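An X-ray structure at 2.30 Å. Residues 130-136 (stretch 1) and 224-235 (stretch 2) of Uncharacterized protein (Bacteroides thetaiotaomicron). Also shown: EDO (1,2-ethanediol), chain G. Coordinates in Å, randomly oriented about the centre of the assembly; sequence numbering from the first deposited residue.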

# COMPACT_ATOMS: atom_id res chain seq x y z
N ILE A 130 8.87 -5.31 38.60
CA ILE A 130 8.07 -5.72 37.45
C ILE A 130 8.81 -6.89 36.74
O ILE A 130 10.05 -6.92 36.69
CB ILE A 130 7.75 -4.53 36.50
CG1 ILE A 130 6.51 -4.84 35.63
CG2 ILE A 130 8.99 -4.06 35.65
CD1 ILE A 130 5.96 -3.66 34.83
N ASP A 131 8.04 -7.89 36.31
CA ASP A 131 8.54 -9.01 35.54
C ASP A 131 8.17 -8.70 34.10
O ASP A 131 7.00 -8.78 33.73
CB ASP A 131 7.95 -10.35 36.03
CG ASP A 131 8.60 -11.58 35.39
OD1 ASP A 131 9.21 -11.44 34.31
OD2 ASP A 131 8.54 -12.66 36.00
N MSE A 132 9.15 -8.28 33.31
CA MSE A 132 8.94 -7.87 31.93
C MSE A 132 8.67 -9.07 30.99
O MSE A 132 8.36 -8.86 29.81
CB MSE A 132 10.09 -6.98 31.43
CG MSE A 132 10.08 -5.59 32.07
SE MSE A 132 8.49 -4.55 31.56
CE MSE A 132 8.91 -4.24 29.71
N SER A 133 8.68 -10.31 31.55
CA SER A 133 8.33 -11.57 30.87
C SER A 133 6.88 -11.52 30.46
O SER A 133 6.49 -12.13 29.46
CB SER A 133 8.54 -12.75 31.81
OG SER A 133 9.76 -13.34 31.45
N GLU A 134 6.08 -10.83 31.26
CA GLU A 134 4.68 -10.52 30.98
C GLU A 134 4.75 -9.38 30.02
O GLU A 134 5.52 -8.44 30.24
CB GLU A 134 3.93 -10.12 32.28
CG GLU A 134 4.13 -11.03 33.48
CD GLU A 134 3.66 -12.46 33.32
OE1 GLU A 134 2.63 -12.69 32.64
OE2 GLU A 134 4.34 -13.36 33.87
N LYS A 135 4.03 -9.45 28.93
CA LYS A 135 4.11 -8.38 27.93
C LYS A 135 3.13 -7.29 28.39
O LYS A 135 2.02 -7.19 27.87
CB LYS A 135 3.81 -8.96 26.53
CG LYS A 135 4.83 -10.05 26.08
CD LYS A 135 4.28 -11.04 25.03
CE LYS A 135 3.78 -10.39 23.75
NZ LYS A 135 3.53 -11.42 22.70
N TRP A 136 3.51 -6.57 29.47
CA TRP A 136 2.67 -5.58 30.16
C TRP A 136 2.23 -4.48 29.22
O TRP A 136 3.05 -3.85 28.56
CB TRP A 136 3.37 -4.98 31.38
CG TRP A 136 3.55 -5.96 32.52
CD1 TRP A 136 4.73 -6.46 32.98
CD2 TRP A 136 2.52 -6.57 33.31
NE1 TRP A 136 4.50 -7.30 34.05
CE2 TRP A 136 3.15 -7.38 34.27
CE3 TRP A 136 1.11 -6.45 33.35
CZ2 TRP A 136 2.43 -8.11 35.24
CZ3 TRP A 136 0.40 -7.17 34.30
CH2 TRP A 136 1.06 -7.99 35.23
N ASP A 224 12.82 -15.97 22.53
CA ASP A 224 12.36 -14.59 22.47
C ASP A 224 10.94 -14.52 23.00
O ASP A 224 10.41 -15.54 23.48
CB ASP A 224 12.50 -13.96 21.05
CG ASP A 224 11.65 -14.57 19.94
OD1 ASP A 224 10.54 -15.07 20.23
OD2 ASP A 224 12.07 -14.49 18.76
N GLU A 225 10.35 -13.32 22.95
CA GLU A 225 9.01 -12.95 23.40
C GLU A 225 7.87 -13.80 22.83
O GLU A 225 6.79 -13.82 23.42
CB GLU A 225 8.75 -11.52 22.95
CG GLU A 225 8.24 -10.63 24.04
CD GLU A 225 8.19 -9.19 23.57
OE1 GLU A 225 7.37 -8.89 22.67
OE2 GLU A 225 8.94 -8.36 24.12
N ASP A 226 8.07 -14.42 21.65
CA ASP A 226 6.99 -15.18 21.04
C ASP A 226 7.07 -16.69 21.39
O ASP A 226 6.25 -17.46 20.91
CB ASP A 226 6.88 -14.90 19.53
CG ASP A 226 6.38 -13.50 19.21
OD1 ASP A 226 5.69 -12.89 20.07
OD2 ASP A 226 6.67 -13.01 18.10
N TYR A 227 7.94 -17.07 22.34
CA TYR A 227 8.04 -18.42 22.90
C TYR A 227 7.05 -18.53 24.05
O TYR A 227 7.10 -17.71 24.98
CB TYR A 227 9.48 -18.73 23.40
CG TYR A 227 10.46 -19.12 22.32
CD1 TYR A 227 10.71 -18.28 21.23
CD2 TYR A 227 11.14 -20.34 22.37
CE1 TYR A 227 11.58 -18.66 20.21
CE2 TYR A 227 12.05 -20.71 21.38
CZ TYR A 227 12.26 -19.87 20.30
OH TYR A 227 13.15 -20.21 19.31
N THR A 228 6.17 -19.54 24.02
CA THR A 228 5.19 -19.72 25.09
C THR A 228 5.89 -20.10 26.40
O THR A 228 5.36 -19.84 27.47
CB THR A 228 4.11 -20.75 24.70
OG1 THR A 228 4.71 -22.03 24.58
CG2 THR A 228 3.35 -20.39 23.43
N ASP A 229 7.09 -20.71 26.31
CA ASP A 229 7.91 -21.16 27.47
C ASP A 229 9.04 -20.15 27.88
O ASP A 229 9.87 -20.51 28.73
CB ASP A 229 8.53 -22.57 27.21
CG ASP A 229 9.27 -22.77 25.89
OD1 ASP A 229 9.21 -21.87 25.03
OD2 ASP A 229 9.89 -23.86 25.72
N ARG A 230 9.03 -18.89 27.33
CA ARG A 230 9.94 -17.75 27.63
C ARG A 230 10.53 -17.75 29.04
O ARG A 230 11.74 -17.63 29.22
CB ARG A 230 9.14 -16.41 27.59
CG ARG A 230 8.73 -15.87 26.28
CD ARG A 230 8.24 -14.44 26.35
NE ARG A 230 7.16 -14.14 27.29
CZ ARG A 230 5.86 -14.35 27.06
NH1 ARG A 230 5.47 -14.96 25.95
NH2 ARG A 230 4.96 -14.01 27.96
N ARG A 231 9.60 -17.72 30.03
CA ARG A 231 9.82 -17.51 31.47
C ARG A 231 10.82 -18.51 32.07
O ARG A 231 11.47 -18.19 33.07
CB ARG A 231 8.47 -17.53 32.22
CG ARG A 231 7.50 -16.42 31.76
CD ARG A 231 6.08 -16.68 32.26
NE ARG A 231 5.11 -15.64 31.89
CZ ARG A 231 4.40 -15.62 30.76
NH1 ARG A 231 4.61 -16.53 29.81
NH2 ARG A 231 3.50 -14.65 30.54
N LYS A 232 10.98 -19.68 31.44
CA LYS A 232 11.94 -20.70 31.86
C LYS A 232 13.38 -20.31 31.43
O LYS A 232 14.33 -20.91 31.92
CB LYS A 232 11.56 -22.07 31.23
CG LYS A 232 10.91 -23.08 32.17
CD LYS A 232 10.67 -24.47 31.49
CE LYS A 232 11.86 -25.42 31.53
NZ LYS A 232 11.49 -26.83 31.20
N TYR A 233 13.53 -19.32 30.52
CA TYR A 233 14.83 -18.97 29.94
C TYR A 233 15.29 -17.49 30.12
O TYR A 233 15.86 -16.92 29.19
CB TYR A 233 14.78 -19.33 28.44
CG TYR A 233 14.42 -20.78 28.22
CD1 TYR A 233 15.36 -21.79 28.41
CD2 TYR A 233 13.12 -21.16 27.89
CE1 TYR A 233 15.03 -23.13 28.24
CE2 TYR A 233 12.77 -22.50 27.72
CZ TYR A 233 13.73 -23.48 27.91
OH TYR A 233 13.41 -24.81 27.76
N LYS A 234 15.15 -16.92 31.34
CA LYS A 234 15.62 -15.54 31.58
C LYS A 234 17.08 -15.49 32.04
O LYS A 234 17.44 -16.09 33.07
CB LYS A 234 14.73 -14.79 32.59
CG LYS A 234 13.29 -14.63 32.09
CD LYS A 234 12.34 -14.35 33.24
CE LYS A 234 12.30 -12.89 33.62
NZ LYS A 234 11.57 -12.72 34.88
N ILE A 235 17.91 -14.74 31.30
CA ILE A 235 19.33 -14.56 31.61
C ILE A 235 19.53 -13.11 32.09
O ILE A 235 19.34 -12.17 31.32
CB ILE A 235 20.24 -14.92 30.39
CG1 ILE A 235 19.93 -16.33 29.80
CG2 ILE A 235 21.73 -14.74 30.73
CD1 ILE A 235 19.91 -17.60 30.81
C1 EDO G . 12.91 -10.37 36.92
O1 EDO G . 12.31 -10.00 35.69
C2 EDO G . 12.30 -9.56 38.09
O2 EDO G . 11.05 -10.12 38.47
O HOH W 1 5.49 -9.45 20.73

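The firmest polar link between these stretches is the salt bridge of Glu134 and Arg231. Two hydrogen bonds run almost side by side, from Arg231 NH2 to Glu134 OE1 at 3.0 Å and from Arg231 NE to Glu134 OE2 at 3.1 Å, both close to linear. The carboxylate thus meets the edge of the guanidinium with each oxygen facing its own N-H, a pairing in which charge and direction agree. Neither CA-to-CB bond points at the other stretch: that of Glu134 points away and that of Arg231 sideways. The Glu134 side chain folds back through chi1 and chi2 both in m, while Arg231 runs out extended, with chi2 and chi3 in t, to meet it.

A second salt bridge joins Lys234 NZ to Asp131 OD1 at 2.7 Å, although the position of OD1 is less certain because it sits too close to a neighbouring atom in the model. Here both CA-to-CB bonds point toward the opposite stretch. The same carboxylate oxygen also accepts from the backbone of its own loop, Ser133 N to Asp131 OD1 at 3.0 Å, so Asp131 ties the turn and the partner lysine together. Lys234 NZ gives a further hydrogen bond to O1 of the ethanediol at 2.9 Å, a molecule probably left from the crystallisation liquor.

The third anchor uses a backbone acceptor. Arg230 NH2 donates to Ser133 O at 2.9 Å, and Arg230 NE adds a weak bond to Ser133 O at 3.0 Å. One carbonyl sits between two N-H groups near the guanidinium plane, which explains why neither angle is ideal. Ser133 O also lies over one face of the Arg231 guanidinium, so the two arginines crowd around it; Arg230 NH2 and Arg231 NH2 come within 3.0 Å, but both are donors and do not bond each other.

Farther out, Lys135 NZ and Asp226 OD1 form a long salt bridge at 3.7 Å. Water 1 supplements it, donating to Glu225 OE1 at 2.8 Å and accepting a weak bond from Lys135 NZ at 3.4 Å.

The backbones are held as compact bends. Asp131 to Glu134 is a type I turn, and the closest CA approach between the stretches falls within it, Ser133 CA to Arg231 CA at 6.2 Å. Across from it, type I turns at Asp224 to Tyr227 and Tyr227 to Arg230 lead into the short 3-10 segment at Arg231 and Lys232, and then into a strand.

Around the polar groups, the aliphatic parts of charged side chains supply the packing. Buried Ser133 packs against Arg231: its CB lies 3.8 Å from Arg231 CG, and its OG is 3.3 Å from Lys234 CD. Lys135 CG meets Glu225 CG at 4.0 Å, and Lys135 CD covers one face of the Arg230 guanidinium, 4.2 Å from Arg230 CZ. The rule to read here is that long charged residues serve twice, their ends pairing while their methylenes fill space.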